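PDB 3SDO: nitrilotriacetate monooxygenase from Burkholderia pseudomallei, which probably acts as an FMN-dependent monooxygenase of the NtaA/SnaA/DszA family, using molecular oxygen to oxidise its substrate. Local coordinates for residues A21-W26 with K68-F73; F56-D61 with G94-M99; A60-V65 with L74-P79. All coordinates share one frame; numbering follows the deposited sequence.

Contact 1. Residues A21-W26 with K68-F73; sequences ANMNAW and KSAPHF
Pro71 and Ala70 meet Met23 and Trp26 where the loop after strand 11-15 of the TIM-barrel-type domain packs against the start of helix 71-74. Ala70 is the N-cap residue of that helix and Pro71 its first residue, so an apolar helix start is laid against the loop. Along the Pro71 ring, CB lies 3.8 Å from Trp26 CD1. Pro71 CG makes the nearest approaches: it touches Trp26 CD1 at 3.6 Å and sits just as near to Trp26 NE1, approaching the indole obliquely, while it lies 3.4 Å from Met23 O. Pro71 CD closes the ring beside the same carbonyl, 3.5 Å from Met23 O. The Trp26 and Pro71 side chains cross at about a right angle. Trp26 reaches this place with CG set between its backbone N and carbonyl carbon (chi1 68°), and the indole also meets the Phe182 ring of the second subunit, which packs on Pro71 as well. Next to this group Met23 CB rests on Ala70 CB at 4.0 Å. The loop is shaped by a type I turn from Asn22 to Ala25 and by an Asx turn in which Asn24 N donates to Asn22 OD1 at 2.8 Å; Asn24 ND2 is held outside the contact by Leu294 O and Glu299 OE1. The polar link between the segments is a single water, which donates to Met23 O at 2.9 Å and accepts from His72 N, a backbone N-H in the first turn of the helix, at 2.8 Å.

Contact 2. Residues F56-D61 with G94-M99; sequences FAFIAD and GLVGTM
Phe56, Ala57, Phe58 and Ile59 pair with Gly94, Leu95, Val96 and Gly97 as neighbouring parallel strands of the TIM-type barrel, their short axes 18° apart. Four backbone hydrogen bonds carry the pairing: Ala57 N to Gly94 O, Val96 N to Ala57 O, Ile59 N to Val96 O (2.8 Å) and Thr98 N to Ile59 O (3.0 Å). The first differs from the rest, its donor standing 44° out of the Gly94 carbonyl plane, at the end where Phe56 CA and the side-chain-less Gly94 CA come within 3.8 Å. Apolar contacts gather on the face of Phe56, Phe58 and Val96, which looks into the barrel, where Phe56 also meets Phe217 and Phe58 meets Phe237. Val96 spreads its branches between them: Val96 CG2 touches Phe56 CD2 and Val96 CG1 reaches Phe58 CD1, each at 3.7 Å. Phe58 CG is anti to its backbone N (chi1 171°). Val96 O and Thr98 OG1 lie at the edge of the Phe58 ring, near its plane, with Phe58 CE1 3.4 Å from Thr98 OG1. On the reverse face Ile59 and Leu95 pack on helix 79-88. Past the last bridge, Asp61 CB lies 3.6 Å from Thr98 CB; one water bonds Asp61 OD2 and Thr98 O, a second accepts from Asp61 N and bonds Thr98 OG1 at 3.1 Å. Asn127 also bonds Thr98 OG1, and Asp61 has Arg111 of the second subunit nearby. Apolar pairing thus gives way, at the C-terminal strand ends, to polar groups bridged by two waters, consistent with the FMN site predicted for Asp61 and Thr98, since such barrels bind cofactor at that end.

Contact 3. Residues A60-V65 with L74-P79; sequences ADSAYV and LNRFEP
Arg76 lays its guanidinium against the backbone of Ala60, Asp61 and Ser62, pinning the loop that leaves the C-terminal end of strand 56-59 to the loop before helix 79-88. Ser62 N stands 3.6 Å above the centre of the Arg76 guanidinium, and Asp61 CA lies over the same face nearer the rim. Arg76 NH2 gives Ser62 OG a weak, bent hydrogen bond of 2.8 Å (N-H...O 117°), and Arg76 NH1 comes within 3.0 Å of Ala60 O. A bend at chi3 (-60°) sets Arg76 NE to one side, where it donates to a water at 2.9 Å. That water also lies within bonding distance of Asp61 OD1 (2.7 Å) and of Phe77 O in the 74-79 backbone, but has more acceptors around it than protons to give, so its bonds may be shared. The direct pairing of Asp61 OD1 with Arg76 NE is long, 3.9 Å, and the oxygen lies well out of the guanidinium plane, so it acts through charge alone. The ring of Pro79, the first residue of helix 79-88, packs against the carboxylate: Asp61 OD1 lies 3.5 Å from Pro79 CD, and the two side chains cross at about a right angle. At the far end, Val65 CG1 packs on Leu74 CD2 at 3.8 Å. Further out, Phe73 makes a cation-pi contact with Arg76, and Glu78 caps Ile80 N. Asp61, predicted to bind FMN, thus has OD1 held by the water and by a salt bridge from Arg111 of the second subunit, with Arg76 adding positive charge nearby. By contrast, Ser62 N is buried without any acceptor, and its N-H dipole beside a positive guanidinium is a likely electrostatic cost of this packing.

The three contacts lie around the region between strand 56-59 and helix 79-88, contact 2 in the barrel and contacts 1 and 3 at the second subunit. Contact 2 and contact 3 share Ala60 and Asp61, their centres about 12 Å apart, and touch again where Thr98 O lies 3.6 Å from Pro79 CG; strand pairing and the loop beyond it therefore meet at the predicted FMN-binding residues Asp61 and Thr98. Contact 1 joins contact 3 through helix 71-74, centres about 11 Å apart, with Phe73 CD2 3.5 Å from Ser62 OG. Contacts 1 and 2 do not touch, their nearest atoms being about 5 Å apart. Contact 1 lies away from the predicted site.

Contact 1. Residues A21-W26 with K68-F73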
loop_
_atom_site.group_PDB
_atom_site.type_symbol
_atom_site.label_atom_id
_atom_site.label_comp_id
_atom_site.label_asym_id
_atom_site.label_seq_id
_atom_site.Cartn_x
_atom_site.Cartn_y
_atom_site.Cartn_z
ATOM N N ALA A 21 -0.699 21.048 -1.518
ATOM C CA ALA A 21 -0.317 21.282 -0.126
ATOM C C ALA A 21 -1.275 22.262 0.539
ATOM O O ALA A 21 -1.464 22.217 1.765
ATOM C CB ALA A 21 1.116 21.799 -0.033
ATOM N N ASN A 22 -1.884 23.149 -0.254
ATOM C CA ASN A 22 -2.921 24.035 0.279
ATOM C C ASN A 22 -4.193 23.212 0.539
ATOM O O ASN A 22 -4.662 22.471 -0.339
ATOM C CB ASN A 22 -3.189 25.213 -0.666
ATOM C CG ASN A 22 -4.207 26.195 -0.104
ATOM O OD1 ASN A 22 -5.385 25.863 0.033
ATOM N ND2 ASN A 22 -3.750 27.386 0.267
ATOM N N MET A 23 -4.749 23.354 1.735
ATOM C CA MET A 23 -5.875 22.529 2.150
ATOM C C MET A 23 -7.074 22.651 1.199
ATOM O O MET A 23 -7.851 21.706 1.070
ATOM C CB MET A 23 -6.286 22.846 3.604
ATOM C CG MET A 23 -6.957 24.193 3.847
ATOM S SD MET A 23 -7.699 24.401 5.509
ATOM C CE MET A 23 -6.452 23.606 6.529
ATOM N N ASN A 24 -7.208 23.814 0.555
ATOM C CA ASN A 24 -8.321 24.093 -0.355
ATOM C C ASN A 24 -7.967 24.003 -1.848
ATOM O O ASN A 24 -8.690 24.511 -2.698
ATOM C CB ASN A 24 -8.934 25.440 -0.016
ATOM C CG ASN A 24 -9.840 25.377 1.242
ATOM O OD1 ASN A 24 -10.062 24.297 1.825
ATOM N ND2 ASN A 24 -10.346 26.529 1.658
ATOM N N ALA A 25 -6.892 23.283 -2.152
ATOM C CA ALA A 25 -6.412 23.155 -3.524
ATOM C C ALA A 25 -7.428 22.457 -4.443
ATOM O O ALA A 25 -7.392 22.651 -5.669
ATOM C CB ALA A 25 -5.050 22.408 -3.548
ATOM N N TRP A 26 -8.329 21.658 -3.867
ATOM C CA TRP A 26 -9.374 20.972 -4.662
ATOM C C TRP A 26 -10.263 21.954 -5.435
ATOM O O TRP A 26 -10.968 21.550 -6.376
ATOM C CB TRP A 26 -10.278 20.087 -3.791
ATOM C CG TRP A 26 -11.174 20.827 -2.833
ATOM C CD1 TRP A 26 -10.856 21.254 -1.559
ATOM C CD2 TRP A 26 -12.538 21.210 -3.048
ATOM N NE1 TRP A 26 -11.926 21.897 -0.985
ATOM C CE2 TRP A 26 -12.978 21.881 -1.871
ATOM C CE3 TRP A 26 -13.433 21.047 -4.107
ATOM C CZ2 TRP A 26 -14.269 22.384 -1.733
ATOM C CZ3 TRP A 26 -14.723 21.577 -3.975
ATOM C CH2 TRP A 26 -15.129 22.225 -2.793
ATOM N N LYS A 68 -13.925 17.847 11.064
ATOM C CA LYS A 68 -13.144 19.073 10.844
ATOM C C LYS A 68 -11.852 18.871 10.045
ATOM O O LYS A 68 -11.122 19.826 9.834
ATOM C CB LYS A 68 -12.768 19.695 12.197
ATOM N N SER A 69 -11.546 17.642 9.626
ATOM C CA SER A 69 -10.296 17.380 8.905
ATOM C C SER A 69 -10.297 18.099 7.559
ATOM O O SER A 69 -11.362 18.283 6.946
ATOM C CB SER A 69 -10.113 15.875 8.659
ATOM O OG SER A 69 -10.093 15.132 9.870
ATOM N N ALA A 70 -9.107 18.477 7.087
ATOM C CA ALA A 70 -8.964 19.134 5.795
ATOM C C ALA A 70 -9.304 18.129 4.671
ATOM O O ALA A 70 -9.204 16.905 4.868
ATOM C CB ALA A 70 -7.532 19.690 5.641
ATOM N N PRO A 71 -9.746 18.631 3.499
ATOM C CA PRO A 71 -10.136 17.756 2.401
ATOM C C PRO A 71 -9.209 16.570 2.139
ATOM O O PRO A 71 -9.687 15.443 2.015
ATOM C CB PRO A 71 -10.161 18.711 1.205
ATOM C CG PRO A 71 -10.682 19.989 1.820
ATOM C CD PRO A 71 -10.048 20.045 3.196
ATOM N N HIS A 72 -7.905 16.792 2.072
ATOM C CA HIS A 72 -6.990 15.686 1.725
ATOM C C HIS A 72 -6.941 14.596 2.822
ATOM O O HIS A 72 -6.792 13.389 2.531
ATOM C CB HIS A 72 -5.566 16.176 1.406
ATOM C CG HIS A 72 -4.678 15.074 0.922
ATOM N ND1 HIS A 72 -4.751 14.586 -0.363
ATOM C CD2 HIS A 72 -3.750 14.319 1.562
ATOM C CE1 HIS A 72 -3.894 13.586 -0.499
ATOM N NE2 HIS A 72 -3.276 13.403 0.652
ATOM N N PHE A 73 -7.104 15.022 4.066
ATOM C CA PHE A 73 -7.154 14.106 5.197
ATOM C C PHE A 73 -8.490 13.343 5.287
ATOM O O PHE A 73 -8.548 12.266 5.889
ATOM C CB PHE A 73 -6.883 14.859 6.489
ATOM C CG PHE A 73 -5.442 15.268 6.682
ATOM C CD1 PHE A 73 -4.860 16.258 5.890
ATOM C CD2 PHE A 73 -4.678 14.692 7.700
ATOM C CE1 PHE A 73 -3.512 16.653 6.085
ATOM C CE2 PHE A 73 -3.333 15.073 7.906
ATOM C CZ PHE A 73 -2.751 16.046 7.089
HETATM O O HOH W 1 -6.673 19.253 2.056
#

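Contact 2. Residues F56-D61 with G94-M99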
loop_
_atom_site.group_PDB
_atom_site.type_symbol
_atom_site.label_atom_id
_atom_site.label_comp_id
_atom_site.label_asym_id
_atom_site.label_seq_id
_atom_site.Cartn_x
_atom_site.Cartn_y
_atom_site.Cartn_z
ATOM N N PHE A 56 12.413 11.727 -6.561
ATOM C CA PHE A 56 11.414 10.863 -5.904
ATOM C C PHE A 56 10.065 11.561 -5.760
ATOM O O PHE A 56 9.998 12.790 -5.719
ATOM C CB PHE A 56 11.919 10.317 -4.539
ATOM C CG PHE A 56 12.217 11.359 -3.535
ATOM C CD1 PHE A 56 13.430 12.010 -3.549
ATOM C CD2 PHE A 56 11.270 11.733 -2.572
ATOM C CE1 PHE A 56 13.710 13.006 -2.614
ATOM C CE2 PHE A 56 11.544 12.718 -1.658
ATOM C CZ PHE A 56 12.757 13.368 -1.679
ATOM N N ALA A 57 9.006 10.753 -5.755
ATOM C CA ALA A 57 7.668 11.169 -5.348
ATOM C C ALA A 57 7.480 10.708 -3.904
ATOM O O ALA A 57 7.866 9.583 -3.564
ATOM C CB ALA A 57 6.588 10.535 -6.278
ATOM N N PHE A 58 6.908 11.584 -3.073
ATOM C CA PHE A 58 6.673 11.338 -1.659
ATOM C C PHE A 58 5.160 11.402 -1.372
ATOM O O PHE A 58 4.480 12.375 -1.722
ATOM C CB PHE A 58 7.459 12.344 -0.802
ATOM C CG PHE A 58 7.108 12.318 0.677
ATOM C CD1 PHE A 58 7.008 11.124 1.364
ATOM C CD2 PHE A 58 6.881 13.495 1.367
ATOM C CE1 PHE A 58 6.671 11.096 2.726
ATOM C CE2 PHE A 58 6.549 13.488 2.728
ATOM C CZ PHE A 58 6.438 12.293 3.406
ATOM N N ILE A 59 4.657 10.321 -0.790
ATOM C CA ILE A 59 3.271 10.162 -0.385
ATOM C C ILE A 59 3.256 10.187 1.129
ATOM O O ILE A 59 3.677 9.221 1.780
ATOM C CB ILE A 59 2.669 8.848 -0.910
ATOM C CG1 ILE A 59 2.755 8.800 -2.439
ATOM C CG2 ILE A 59 1.186 8.702 -0.493
ATOM C CD1 ILE A 59 2.034 9.979 -3.143
ATOM N N ALA A 60 2.841 11.334 1.665
ATOM C CA ALA A 60 2.617 11.534 3.084
ATOM C C ALA A 60 1.352 10.777 3.479
ATOM O O ALA A 60 0.612 10.313 2.625
ATOM C CB ALA A 60 2.459 13.054 3.411
ATOM N N ASP A 61 1.107 10.650 4.770
ATOM C CA ASP A 61 -0.028 9.851 5.198
ATOM C C ASP A 61 -0.649 10.291 6.516
ATOM O O ASP A 61 -0.012 11.008 7.306
ATOM C CB ASP A 61 0.399 8.393 5.301
ATOM C CG ASP A 61 -0.766 7.438 5.173
ATOM O OD1 ASP A 61 -1.644 7.690 4.305
ATOM O OD2 ASP A 61 -0.788 6.451 5.934
ATOM N N GLY A 94 11.826 7.740 -7.669
ATOM C CA GLY A 94 11.697 7.073 -6.376
ATOM C C GLY A 94 10.283 7.131 -5.833
ATOM O O GLY A 94 9.467 7.963 -6.236
ATOM N N LEU A 95 9.985 6.213 -4.927
ATOM C CA LEU A 95 8.617 5.984 -4.453
ATOM C C LEU A 95 8.667 5.908 -2.948
ATOM O O LEU A 95 8.938 4.838 -2.386
ATOM C CB LEU A 95 8.097 4.671 -5.036
ATOM C CG LEU A 95 8.157 4.604 -6.557
ATOM C CD1 LEU A 95 8.039 3.128 -7.040
ATOM C CD2 LEU A 95 7.052 5.485 -7.155
ATOM N N VAL A 96 8.407 7.043 -2.303
ATOM C CA VAL A 96 8.602 7.177 -0.879
ATOM C C VAL A 96 7.247 7.298 -0.191
ATOM O O VAL A 96 6.429 8.163 -0.541
ATOM C CB VAL A 96 9.458 8.396 -0.574
ATOM C CG1 VAL A 96 9.640 8.577 0.950
ATOM C CG2 VAL A 96 10.810 8.269 -1.298
ATOM N N GLY A 97 7.037 6.439 0.798
ATOM C CA GLY A 97 5.783 6.368 1.506
ATOM C C GLY A 97 5.861 6.456 3.006
ATOM O O GLY A 97 6.716 5.848 3.652
ATOM N N THR A 98 4.946 7.219 3.580
ATOM C CA THR A 98 4.835 7.285 5.034
ATOM C C THR A 98 4.203 6.022 5.636
ATOM O O THR A 98 3.218 5.504 5.130
ATOM C CB THR A 98 4.023 8.532 5.466
ATOM O OG1 THR A 98 4.788 9.705 5.194
ATOM C CG2 THR A 98 3.679 8.499 6.953
ATOM N N MET A 99 4.768 5.541 6.739
ATOM C CA MET A 99 4.110 4.533 7.549
ATOM C C MET A 99 4.568 4.668 8.997
ATOM O O MET A 99 5.738 4.899 9.267
ATOM C CB MET A 99 4.365 3.119 7.036
ATOM C CG MET A 99 3.356 2.119 7.594
ATOM S SD MET A 99 3.608 0.484 6.918
ATOM C CE MET A 99 2.982 0.675 5.242
HETATM O O HOH W 2 0.899 4.186 5.855
HETATM O O HOH W 3 3.123 11.885 6.553
#

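Contact 3. Residues A60-V65 with L74-P79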
loop_
_atom_site.group_PDB
_atom_site.type_symbol
_atom_site.label_atom_id
_atom_site.label_comp_id
_atom_site.label_asym_id
_atom_site.label_seq_id
_atom_site.Cartn_x
_atom_site.Cartn_y
_atom_site.Cartn_z
ATOM N N ALA A 60 2.841 11.334 1.665
ATOM C CA ALA A 60 2.617 11.534 3.084
ATOM C C ALA A 60 1.352 10.777 3.479
ATOM O O ALA A 60 0.612 10.313 2.625
ATOM C CB ALA A 60 2.459 13.054 3.411
ATOM N N ASP A 61 1.107 10.650 4.770
ATOM C CA ASP A 61 -0.028 9.851 5.198
ATOM C C ASP A 61 -0.649 10.291 6.516
ATOM O O ASP A 61 -0.012 11.008 7.306
ATOM C CB ASP A 61 0.399 8.393 5.301
ATOM C CG ASP A 61 -0.766 7.438 5.173
ATOM O OD1 ASP A 61 -1.644 7.690 4.305
ATOM O OD2 ASP A 61 -0.788 6.451 5.934
ATOM N N SER A 62 -1.892 9.865 6.716
ATOM C CA SER A 62 -2.605 10.004 7.977
ATOM C C SER A 62 -3.526 8.809 8.168
ATOM O O SER A 62 -3.858 8.110 7.209
ATOM C CB SER A 62 -3.423 11.302 7.989
ATOM O OG SER A 62 -4.388 11.309 6.933
ATOM N N ALA A 63 -3.939 8.576 9.413
ATOM C CA ALA A 63 -4.847 7.472 9.715
ATOM C C ALA A 63 -5.875 7.871 10.770
ATOM O O ALA A 63 -6.209 7.078 11.638
ATOM C CB ALA A 63 -4.064 6.248 10.163
ATOM N N TYR A 64 -6.383 9.092 10.657
ATOM C CA TYR A 64 -7.339 9.652 11.619
ATOM C C TYR A 64 -8.129 10.752 10.947
ATOM O O TYR A 64 -7.559 11.598 10.250
ATOM C CB TYR A 64 -6.639 10.194 12.869
ATOM C CG TYR A 64 -7.604 10.616 13.953
ATOM C CD1 TYR A 64 -8.407 9.671 14.593
ATOM C CD2 TYR A 64 -7.732 11.953 14.332
ATOM C CE1 TYR A 64 -9.299 10.041 15.582
ATOM C CE2 TYR A 64 -8.640 12.331 15.330
ATOM C CZ TYR A 64 -9.416 11.361 15.944
ATOM O OH TYR A 64 -10.336 11.698 16.922
ATOM N N VAL A 65 -9.440 10.723 11.164
ATOM C CA VAL A 65 -10.382 11.644 10.540
ATOM C C VAL A 65 -11.351 12.144 11.567
ATOM O O VAL A 65 -11.767 11.374 12.442
ATOM C CB VAL A 65 -11.242 10.928 9.459
ATOM C CG1 VAL A 65 -12.401 11.822 8.965
ATOM C CG2 VAL A 65 -10.404 10.524 8.341
ATOM N N LEU A 74 -9.556 13.887 4.696
ATOM C CA LEU A 74 -10.866 13.215 4.690
ATOM C C LEU A 74 -10.884 11.998 3.752
ATOM O O LEU A 74 -11.589 11.028 3.999
ATOM C CB LEU A 74 -11.988 14.186 4.285
ATOM C CG LEU A 74 -12.382 15.255 5.307
ATOM C CD1 LEU A 74 -13.247 16.325 4.649
ATOM C CD2 LEU A 74 -13.106 14.638 6.507
ATOM N N ASN A 75 -10.091 12.041 2.689
ATOM C CA ASN A 75 -10.092 10.977 1.682
ATOM C C ASN A 75 -8.810 11.034 0.877
ATOM O O ASN A 75 -8.528 12.020 0.186
ATOM C CB ASN A 75 -11.316 11.100 0.749
ATOM C CG ASN A 75 -12.159 9.836 0.697
ATOM O OD1 ASN A 75 -12.141 9.082 -0.287
ATOM N ND2 ASN A 75 -12.926 9.611 1.743
ATOM N N ARG A 76 -8.033 9.967 0.991
ATOM C CA ARG A 76 -6.744 9.845 0.343
ATOM C C ARG A 76 -6.478 8.378 0.090
ATOM O O ARG A 76 -7.128 7.516 0.703
ATOM C CB ARG A 76 -5.629 10.428 1.235
ATOM C CG ARG A 76 -5.527 9.791 2.611
ATOM C CD ARG A 76 -4.834 10.680 3.680
ATOM N NE ARG A 76 -3.463 11.042 3.324
ATOM C CZ ARG A 76 -2.745 12.013 3.897
ATOM N NH1 ARG A 76 -1.528 12.265 3.452
ATOM N NH2 ARG A 76 -3.234 12.762 4.886
ATOM N N PHE A 77 -5.503 8.105 -0.788
ATOM C CA PHE A 77 -5.055 6.747 -1.039
ATOM C C PHE A 77 -4.194 6.282 0.124
ATOM O O PHE A 77 -3.691 7.093 0.920
ATOM C CB PHE A 77 -4.282 6.641 -2.372
ATOM C CG PHE A 77 -5.165 6.718 -3.601
ATOM C CD1 PHE A 77 -6.100 5.720 -3.872
ATOM C CD2 PHE A 77 -5.062 7.773 -4.478
ATOM C CE1 PHE A 77 -6.918 5.794 -5.022
ATOM C CE2 PHE A 77 -5.848 7.845 -5.624
ATOM C CZ PHE A 77 -6.789 6.855 -5.895
ATOM N N GLU A 78 -4.044 4.970 0.241
ATOM C CA GLU A 78 -3.107 4.389 1.192
ATOM C C GLU A 78 -1.744 4.207 0.469
ATOM O O GLU A 78 -1.721 3.869 -0.726
ATOM C CB GLU A 78 -3.689 3.081 1.734
ATOM C CG GLU A 78 -2.799 2.343 2.700
ATOM C CD GLU A 78 -1.697 1.569 2.020
ATOM O OE1 GLU A 78 -1.879 1.115 0.861
ATOM O OE2 GLU A 78 -0.649 1.400 2.671
ATOM N N PRO A 79 -0.602 4.469 1.164
ATOM C CA PRO A 79 0.672 4.576 0.420
ATOM C C PRO A 79 1.247 3.322 -0.244
ATOM O O PRO A 79 1.763 3.437 -1.344
ATOM C CB PRO A 79 1.657 5.107 1.464
ATOM C CG PRO A 79 0.777 5.832 2.458
ATOM C CD PRO A 79 -0.443 4.939 2.544
HETATM O O HOH W 4 -2.039 8.881 1.941
#